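Local coordinates for B-cell lymphoma 3 protein (Homo sapiens, PDB 1K1A) that regulates transcription of NF-kappa-B target genes and forms complexes with p50 or p52 homodimers, represented here by its ankyrin repeat domain, at residues A119-V124 against A144-S149; S189-G194 against R226-I231. All coordinates share one frame; numbering follows the deposited sequence.

Interaction 1. Residues A119-V124 against A144-S149; sequences ALHVAV and AVDIKS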
ATOM      1  N   ALA A 119       2.675  -1.864  -1.046  1.00 10.26           N
ATOM      2  CA  ALA A 119       1.684  -1.709   0.007  1.00  9.96           C
ATOM      3  C   ALA A 119       1.184  -0.262   0.078  1.00  9.65           C
ATOM      4  O   ALA A 119      -0.003  -0.023   0.299  1.00  9.95           O
ATOM      5  CB  ALA A 119       2.262  -2.136   1.333  1.00  9.66           C
ATOM      6  N   LEU A 120       2.089   0.693  -0.120  1.00  9.46           N
ATOM      7  CA  LEU A 120       1.718   2.111  -0.109  1.00 10.14           C
ATOM      8  C   LEU A 120       0.693   2.463  -1.196  1.00 10.28           C
ATOM      9  O   LEU A 120      -0.264   3.207  -0.942  1.00 10.93           O
ATOM     10  CB  LEU A 120       2.961   3.010  -0.212  1.00  9.64           C
ATOM     11  CG  LEU A 120       2.687   4.511  -0.179  1.00 10.52           C
ATOM     12  CD1 LEU A 120       1.913   4.857   1.092  1.00 10.52           C
ATOM     13  CD2 LEU A 120       3.986   5.299  -0.244  1.00  9.75           C
ATOM     14  N   HIS A 121       0.890   1.942  -2.405  1.00 11.04           N
ATOM     15  CA  HIS A 121      -0.076   2.153  -3.490  1.00 11.69           C
ATOM     16  C   HIS A 121      -1.452   1.642  -3.074  1.00 11.69           C
ATOM     17  O   HIS A 121      -2.452   2.327  -3.235  1.00 12.14           O
ATOM     18  CB  HIS A 121       0.348   1.431  -4.777  1.00 12.18           C
ATOM     19  CG  HIS A 121       1.538   2.035  -5.458  1.00 13.52           C
ATOM     20  ND1 HIS A 121       1.492   3.251  -6.109  1.00 16.15           N
ATOM     21  CD2 HIS A 121       2.799   1.570  -5.626  1.00 14.04           C
ATOM     22  CE1 HIS A 121       2.677   3.515  -6.631  1.00 14.56           C
ATOM     23  NE2 HIS A 121       3.491   2.516  -6.342  1.00 15.98           N
ATOM     24  N   VAL A 122      -1.495   0.414  -2.562  1.00 11.52           N
ATOM     25  CA  VAL A 122      -2.739  -0.183  -2.090  1.00 11.34           C
ATOM     26  C   VAL A 122      -3.398   0.676  -1.006  1.00 11.12           C
ATOM     27  O   VAL A 122      -4.594   0.965  -1.074  1.00 11.03           O
ATOM     28  CB  VAL A 122      -2.508  -1.604  -1.538  1.00 11.39           C
ATOM     29  CG1 VAL A 122      -3.785  -2.147  -0.914  1.00 10.85           C
ATOM     30  CG2 VAL A 122      -2.029  -2.537  -2.650  1.00 12.16           C
ATOM     31  N   ALA A 123      -2.614   1.100  -0.022  1.00 11.24           N
ATOM     32  CA  ALA A 123      -3.148   1.912   1.064  1.00 11.82           C
ATOM     33  C   ALA A 123      -3.753   3.232   0.562  1.00 12.76           C
ATOM     34  O   ALA A 123      -4.837   3.639   0.995  1.00 12.54           O
ATOM     35  CB  ALA A 123      -2.068   2.181   2.120  1.00 11.48           C
ATOM     36  N   VAL A 124      -3.037   3.901  -0.331  1.00 13.33           N
ATOM     37  CA  VAL A 124      -3.500   5.179  -0.874  1.00 14.47           C
ATOM     38  C   VAL A 124      -4.818   4.980  -1.618  1.00 15.58           C
ATOM     39  O   VAL A 124      -5.749   5.782  -1.482  1.00 15.79           O
ATOM     40  CB  VAL A 124      -2.433   5.814  -1.789  1.00 14.48           C
ATOM     41  CG1 VAL A 124      -3.015   7.013  -2.584  1.00 15.22           C
ATOM     42  CG2 VAL A 124      -1.226   6.255  -0.970  1.00 13.31           C
ATOM     43  N   ALA A 144       7.814   5.592  -4.795  1.00 18.81           N
ATOM     44  CA  ALA A 144       7.885   4.333  -5.547  1.00 19.39           C
ATOM     45  C   ALA A 144       6.915   4.286  -6.739  1.00 19.90           C
ATOM     46  O   ALA A 144       5.739   4.634  -6.603  1.00 19.34           O
ATOM     47  CB  ALA A 144       7.648   3.152  -4.631  1.00 19.34           C
ATOM     48  N   VAL A 145       7.416   3.860  -7.901  1.00 21.05           N
ATOM     49  CA  VAL A 145       6.583   3.731  -9.094  1.00 22.47           C
ATOM     50  C   VAL A 145       6.409   2.268  -9.488  1.00 23.63           C
ATOM     51  O   VAL A 145       7.385   1.539  -9.690  1.00 23.95           O
ATOM     52  CB  VAL A 145       7.140   4.518 -10.319  1.00 22.84           C
ATOM     53  CG1 VAL A 145       7.513   5.956  -9.932  1.00 22.05           C
ATOM     54  CG2 VAL A 145       8.328   3.806 -10.925  1.00 22.69           C
ATOM     55  N   ASP A 146       5.161   1.838  -9.537  1.00 24.65           N
ATOM     56  CA  ASP A 146       4.837   0.487  -9.998  1.00 26.21           C
ATOM     57  C   ASP A 146       5.044   0.365 -11.518  1.00 26.52           C
ATOM     58  O   ASP A 146       4.850   1.328 -12.261  1.00 26.31           O
ATOM     59  CB  ASP A 146       3.408   0.129  -9.612  1.00 26.47           C
ATOM     60  CG  ASP A 146       2.397   1.051 -10.237  1.00 28.02           C
ATOM     61  OD1 ASP A 146       2.299   2.210  -9.802  1.00 29.32           O
ATOM     62  OD2 ASP A 146       1.660   0.704 -11.189  1.00 31.33           O
ATOM     63  N   ILE A 147       5.432  -0.819 -11.973  1.00 26.67           N
ATOM     64  CA  ILE A 147       5.800  -1.004 -13.370  1.00 26.96           C
ATOM     65  C   ILE A 147       4.650  -0.791 -14.378  1.00 26.95           C
ATOM     66  O   ILE A 147       4.882  -0.265 -15.463  1.00 26.81           O
ATOM     67  CB  ILE A 147       6.493  -2.376 -13.569  1.00 26.78           C
ATOM     68  CG1 ILE A 147       6.577  -2.746 -15.053  1.00 27.23           C
ATOM     69  CD1 ILE A 147       7.968  -2.614 -15.659  1.00 26.50           C
ATOM     70  N   LYS A 148       3.420  -1.148 -14.001  1.00 27.09           N
ATOM     71  CA  LYS A 148       2.256  -1.035 -14.912  1.00 27.43           C
ATOM     72  C   LYS A 148       2.011   0.367 -15.470  1.00 27.28           C
ATOM     73  O   LYS A 148       1.929   0.563 -16.684  1.00 27.14           O
ATOM     74  CB  LYS A 148       0.965  -1.488 -14.219  1.00 27.91           C
ATOM     75  CG  LYS A 148       0.532  -2.912 -14.481  1.00 28.62           C
ATOM     76  CD  LYS A 148      -0.995  -2.984 -14.558  1.00 30.99           C
ATOM     77  CE  LYS A 148      -1.552  -4.139 -13.745  1.00 33.37           C
ATOM     78  NZ  LYS A 148      -1.403  -5.441 -14.444  1.00 35.60           N
ATOM     79  N   SER A 149       1.881   1.341 -14.571  1.00 27.02           N
ATOM     80  CA  SER A 149       1.486   2.688 -14.955  1.00 26.46           C
ATOM     81  C   SER A 149       2.601   3.716 -14.873  1.00 25.49           C
ATOM     82  O   SER A 149       2.505   4.793 -15.468  1.00 25.33           O
ATOM     83  CB  SER A 149       0.319   3.140 -14.082  1.00 27.05           C
ATOM     84  OG  SER A 149       0.637   2.992 -12.700  1.00 28.99           O
TER
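H121, on the helix 119-126, faces the extended run A144-D146, with 8.3 Å between the CA atoms of H121 and D146. The imidazole carries the contact. CG of H121 lies anti to the carbonyl carbon (chi1 -71°), which sends the ring out from the helix toward the loop. At the ring edge, near its plane, NE2 of H121 stands 3.1 Å from O of A144. D146 comes in over one face, its OD1 3.4 Å from CE1 of H121 and offset toward the rim, with the carboxylate turned 77° from the ring. H121 belongs to the T-A-L-H stretch of ANK 4, this repeat's version of the ankyrin TPLH motif; T118 OG1 is hydrogen-bonded to the backbone N of H121 at the start of the helix. The loop runs from the end of ANK 4 into ANK 5. Both carboxylate oxygens of D146 are engaged: OD2 accepts a hydrogen bond from S149 OG at 2.9 Å on its syn side, plus a weak one from S149 N, while OD1 is hydrogen-bonded to NE2 of H156. The ring of H156, from helix 153-159, also meets that of H121 at a steep angle.

Interaction 2. Residues S189-G194 against R226-I231; sequences SASGRG and RRVIDI
Packing between the last two ankyrin repeats is seen where V228, on the C-terminal helix 226-232 of ANK 7, meets S191 and G194 at the end of helix 186-193 of ANK 6. The backbones come nearest at S191 and V228, whose CA atoms are 6.4 Å apart. V228 points toward the neighbouring helix and divides its two methyls between two targets. CG1 of V228, placed anti to its own backbone N (chi1 170°), lies 3.4 Å from OG of S191. The other methyl, CG2 of V228, rests 4.0 Å from CA of G194. G194 closes helix 186-193 in a Schellman motif: its phi is positive (64°), and its N is hydrogen-bonded back to O of S191 at 3.3 Å. With no side chain at this turn, the glycine meets the valine through its backbone alone.

No hydrogen bond crosses between the two segments, so the join is one of van der Waals contact. The buried hydroxyl of S191 is nevertheless satisfied, because its OG is hydrogen-bonded to the carbonyl O of P219, and the S191 backbone is hydrogen-bonded to that of R224; both partners lie in the stretch leading up to helix 226-232. Around the valine, A223 from that same stretch and L196 from helix 196-204 add further apolar contacts to the side chain of V228.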
ATOM      1  N   SER A 189      -3.084  16.252 -14.599  1.00 17.61           N
ATOM      2  CA  SER A 189      -4.331  15.549 -14.308  1.00 18.14           C
ATOM      3  C   SER A 189      -5.369  16.433 -13.633  1.00 18.59           C
ATOM      4  O   SER A 189      -6.536  16.483 -14.068  1.00 19.08           O
ATOM      5  CB  SER A 189      -4.072  14.302 -13.455  1.00 18.59           C
ATOM      6  OG  SER A 189      -3.705  13.196 -14.264  0.50 18.78           O
ATOM      7  N   ALA A 190      -4.956  17.119 -12.571  1.00 18.49           N
ATOM      8  CA  ALA A 190      -5.855  18.004 -11.834  1.00 18.68           C
ATOM      9  C   ALA A 190      -6.342  19.147 -12.713  1.00 18.86           C
ATOM     10  O   ALA A 190      -7.521  19.505 -12.679  1.00 18.49           O
ATOM     11  CB  ALA A 190      -5.167  18.554 -10.578  1.00 18.50           C
ATOM     12  N   SER A 191      -5.433  19.709 -13.502  1.00 19.34           N
ATOM     13  CA  SER A 191      -5.757  20.834 -14.374  1.00 20.45           C
ATOM     14  C   SER A 191      -6.709  20.436 -15.498  1.00 21.02           C
ATOM     15  O   SER A 191      -7.683  21.142 -15.776  1.00 20.67           O
ATOM     16  CB  SER A 191      -4.485  21.447 -14.969  1.00 20.22           C
ATOM     17  OG  SER A 191      -4.812  22.446 -15.925  1.00 21.50           O
ATOM     18  N   GLY A 192      -6.415  19.311 -16.146  1.00 21.55           N
ATOM     19  CA  GLY A 192      -7.221  18.827 -17.255  1.00 22.96           C
ATOM     20  C   GLY A 192      -8.629  18.412 -16.859  1.00 23.40           C
ATOM     21  O   GLY A 192      -9.547  18.438 -17.679  1.00 23.69           O
ATOM     22  N   ARG A 193      -8.804  18.045 -15.596  1.00 23.78           N
ATOM     23  CA  ARG A 193     -10.106  17.593 -15.108  1.00 24.38           C
ATOM     24  C   ARG A 193     -10.839  18.665 -14.319  1.00 24.08           C
ATOM     25  O   ARG A 193     -11.962  18.448 -13.865  1.00 24.24           O
ATOM     26  CB  ARG A 193      -9.948  16.344 -14.250  1.00 24.59           C
ATOM     27  CG  ARG A 193      -9.499  15.127 -15.010  1.00 26.51           C
ATOM     28  CD  ARG A 193      -9.112  13.956 -14.113  1.00 29.06           C
ATOM     29  NE  ARG A 193     -10.144  13.658 -13.120  1.00 32.41           N
ATOM     30  CZ  ARG A 193     -10.078  12.642 -12.263  1.00 34.16           C
ATOM     31  NH1 ARG A 193      -9.034  11.827 -12.282  1.00 34.83           N
ATOM     32  NH2 ARG A 193     -11.056  12.435 -11.392  1.00 34.60           N
ATOM     33  N   GLY A 194     -10.193  19.810 -14.136  1.00 23.87           N
ATOM     34  CA  GLY A 194     -10.785  20.914 -13.404  1.00 23.65           C
ATOM     35  C   GLY A 194     -11.060  20.614 -11.945  1.00 23.69           C
ATOM     36  O   GLY A 194     -12.052  21.085 -11.384  1.00 23.74           O
ATOM     37  N   ARG A 226     -11.344  28.714 -17.269  1.00 23.95           N
ATOM     38  CA  ARG A 226     -10.668  29.952 -16.907  1.00 20.35           C
ATOM     39  C   ARG A 226     -10.335  30.025 -15.408  1.00 18.61           C
ATOM     40  O   ARG A 226      -9.386  30.694 -15.009  1.00 17.67           O
ATOM     41  CB  ARG A 226     -11.555  31.159 -17.266  1.00 19.95           C
ATOM     42  CG  ARG A 226     -11.553  31.484 -18.759  1.00 20.39           C
ATOM     43  CD  ARG A 226     -11.927  30.286 -19.630  1.00 20.95           C
ATOM     44  NE  ARG A 226     -11.205  30.263 -20.912  1.00 22.31           N
ATOM     45  CZ  ARG A 226     -10.466  29.228 -21.333  1.00 21.58           C
ATOM     46  NH1 ARG A 226     -10.492  28.054 -20.693  1.00 22.21           N
ATOM     47  NH2 ARG A 226      -9.660  29.275 -22.404  1.00 21.90           N
ATOM     48  N   ARG A 227     -11.124  29.337 -14.587  1.00 19.29           N
ATOM     49  CA  ARG A 227     -10.875  29.301 -13.145  1.00 20.49           C
ATOM     50  C   ARG A 227      -9.562  28.580 -12.851  1.00 18.94           C
ATOM     51  O   ARG A 227      -8.825  28.961 -11.951  1.00 20.31           O
ATOM     52  CB  ARG A 227     -12.015  28.567 -12.432  1.00 19.70           C
ATOM     53  CG  ARG A 227     -11.991  28.751 -10.916  1.00 20.91           C
ATOM     54  CD  ARG A 227     -12.672  30.039 -10.458  1.00 21.51           C
ATOM     55  NE  ARG A 227     -13.613  29.828  -9.348  1.00 23.35           N
ATOM     56  CZ  ARG A 227     -13.674  30.610  -8.262  1.00 20.91           C
ATOM     57  NH1 ARG A 227     -13.496  31.932  -8.354  1.00 23.33           N
ATOM     58  NH2 ARG A 227     -13.915  30.153  -7.025  1.00 23.15           N
ATOM     59  N   VAL A 228      -9.280  27.531 -13.614  1.00 24.57           N
ATOM     60  CA  VAL A 228      -8.033  26.787 -13.458  1.00 24.17           C
ATOM     61  C   VAL A 228      -6.850  27.649 -13.868  1.00 24.21           C
ATOM     62  O   VAL A 228      -5.845  27.730 -13.156  1.00 23.46           O
ATOM     63  CB  VAL A 228      -8.038  25.490 -14.286  1.00 24.24           C
ATOM     64  CG1 VAL A 228      -6.642  24.857 -14.311  1.00 24.34           C
ATOM     65  CG2 VAL A 228      -9.049  24.516 -13.728  1.00 23.95           C
ATOM     66  N   ILE A 229      -6.973  28.308 -15.017  1.00 24.42           N
ATOM     67  CA  ILE A 229      -5.912  29.179 -15.503  1.00 25.26           C
ATOM     68  C   ILE A 229      -5.571  30.221 -14.445  1.00 25.17           C
ATOM     69  O   ILE A 229      -4.400  30.493 -14.169  1.00 24.70           O
ATOM     70  CB  ILE A 229      -6.352  29.885 -16.791  1.00 25.48           C
ATOM     71  CG1 ILE A 229      -7.060  28.903 -17.729  1.00 26.70           C
ATOM     72  CG2 ILE A 229      -5.162  30.570 -17.456  1.00 26.42           C
ATOM     73  CD1 ILE A 229      -6.245  28.492 -18.922  1.00 29.22           C
ATOM     74  N   ASP A 230      -6.614  30.789 -13.848  1.00 22.35           N
ATOM     75  CA  ASP A 230      -6.460  31.817 -12.821  1.00 20.67           C
ATOM     76  C   ASP A 230      -5.618  31.318 -11.657  1.00 21.12           C
ATOM     77  O   ASP A 230      -4.767  32.041 -11.140  1.00 20.80           O
ATOM     78  CB  ASP A 230      -7.841  32.235 -12.291  1.00 19.06           C
ATOM     79  CG  ASP A 230      -8.517  33.307 -13.148  1.00 20.96           C
ATOM     80  OD1 ASP A 230      -7.886  33.826 -14.141  1.00 23.83           O
ATOM     81  OD2 ASP A 230      -9.712  33.692 -12.872  1.00 25.00           O
ATOM     82  N   ILE A 231      -5.870  30.083 -11.239  1.00 26.57           N
ATOM     83  CA  ILE A 231      -5.121  29.479 -10.142  1.00 27.23           C
ATOM     84  C   ILE A 231      -3.664  29.231 -10.547  1.00 27.94           C
ATOM     85  O   ILE A 231      -2.741  29.572  -9.807  1.00 28.13           O
ATOM     86  CB  ILE A 231      -5.805  28.174  -9.680  1.00 27.08           C
ATOM     87  CG1 ILE A 231      -7.175  28.495  -9.077  1.00 26.88           C
ATOM     88  CG2 ILE A 231      -4.934  27.441  -8.673  1.00 26.58           C
ATOM     89  CD1 ILE A 231      -8.167  27.346  -9.117  1.00 28.39           C
TER

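Overall arrangement
Along the chain the two contacts come in series, neither nested nor crossing. Interaction 1 closes first, over a 19-residue span that includes helix 129-137; it ties the first helix of ANK 4 to the loop running into ANK 5, near the middle of the domain. After helices 153-159 and 163-171 the chain enters ANK 6, where interaction 2 begins. The 31 residues between its segments hold helix 196-204 and a long non-helical stretch; the chain then returns as helix 226-232, joining ANK 6 to ANK 7 at the C-terminal end of the repeat stack. The centres of interactions 1 and 2 lie about 26 Å apart, and the two do not touch.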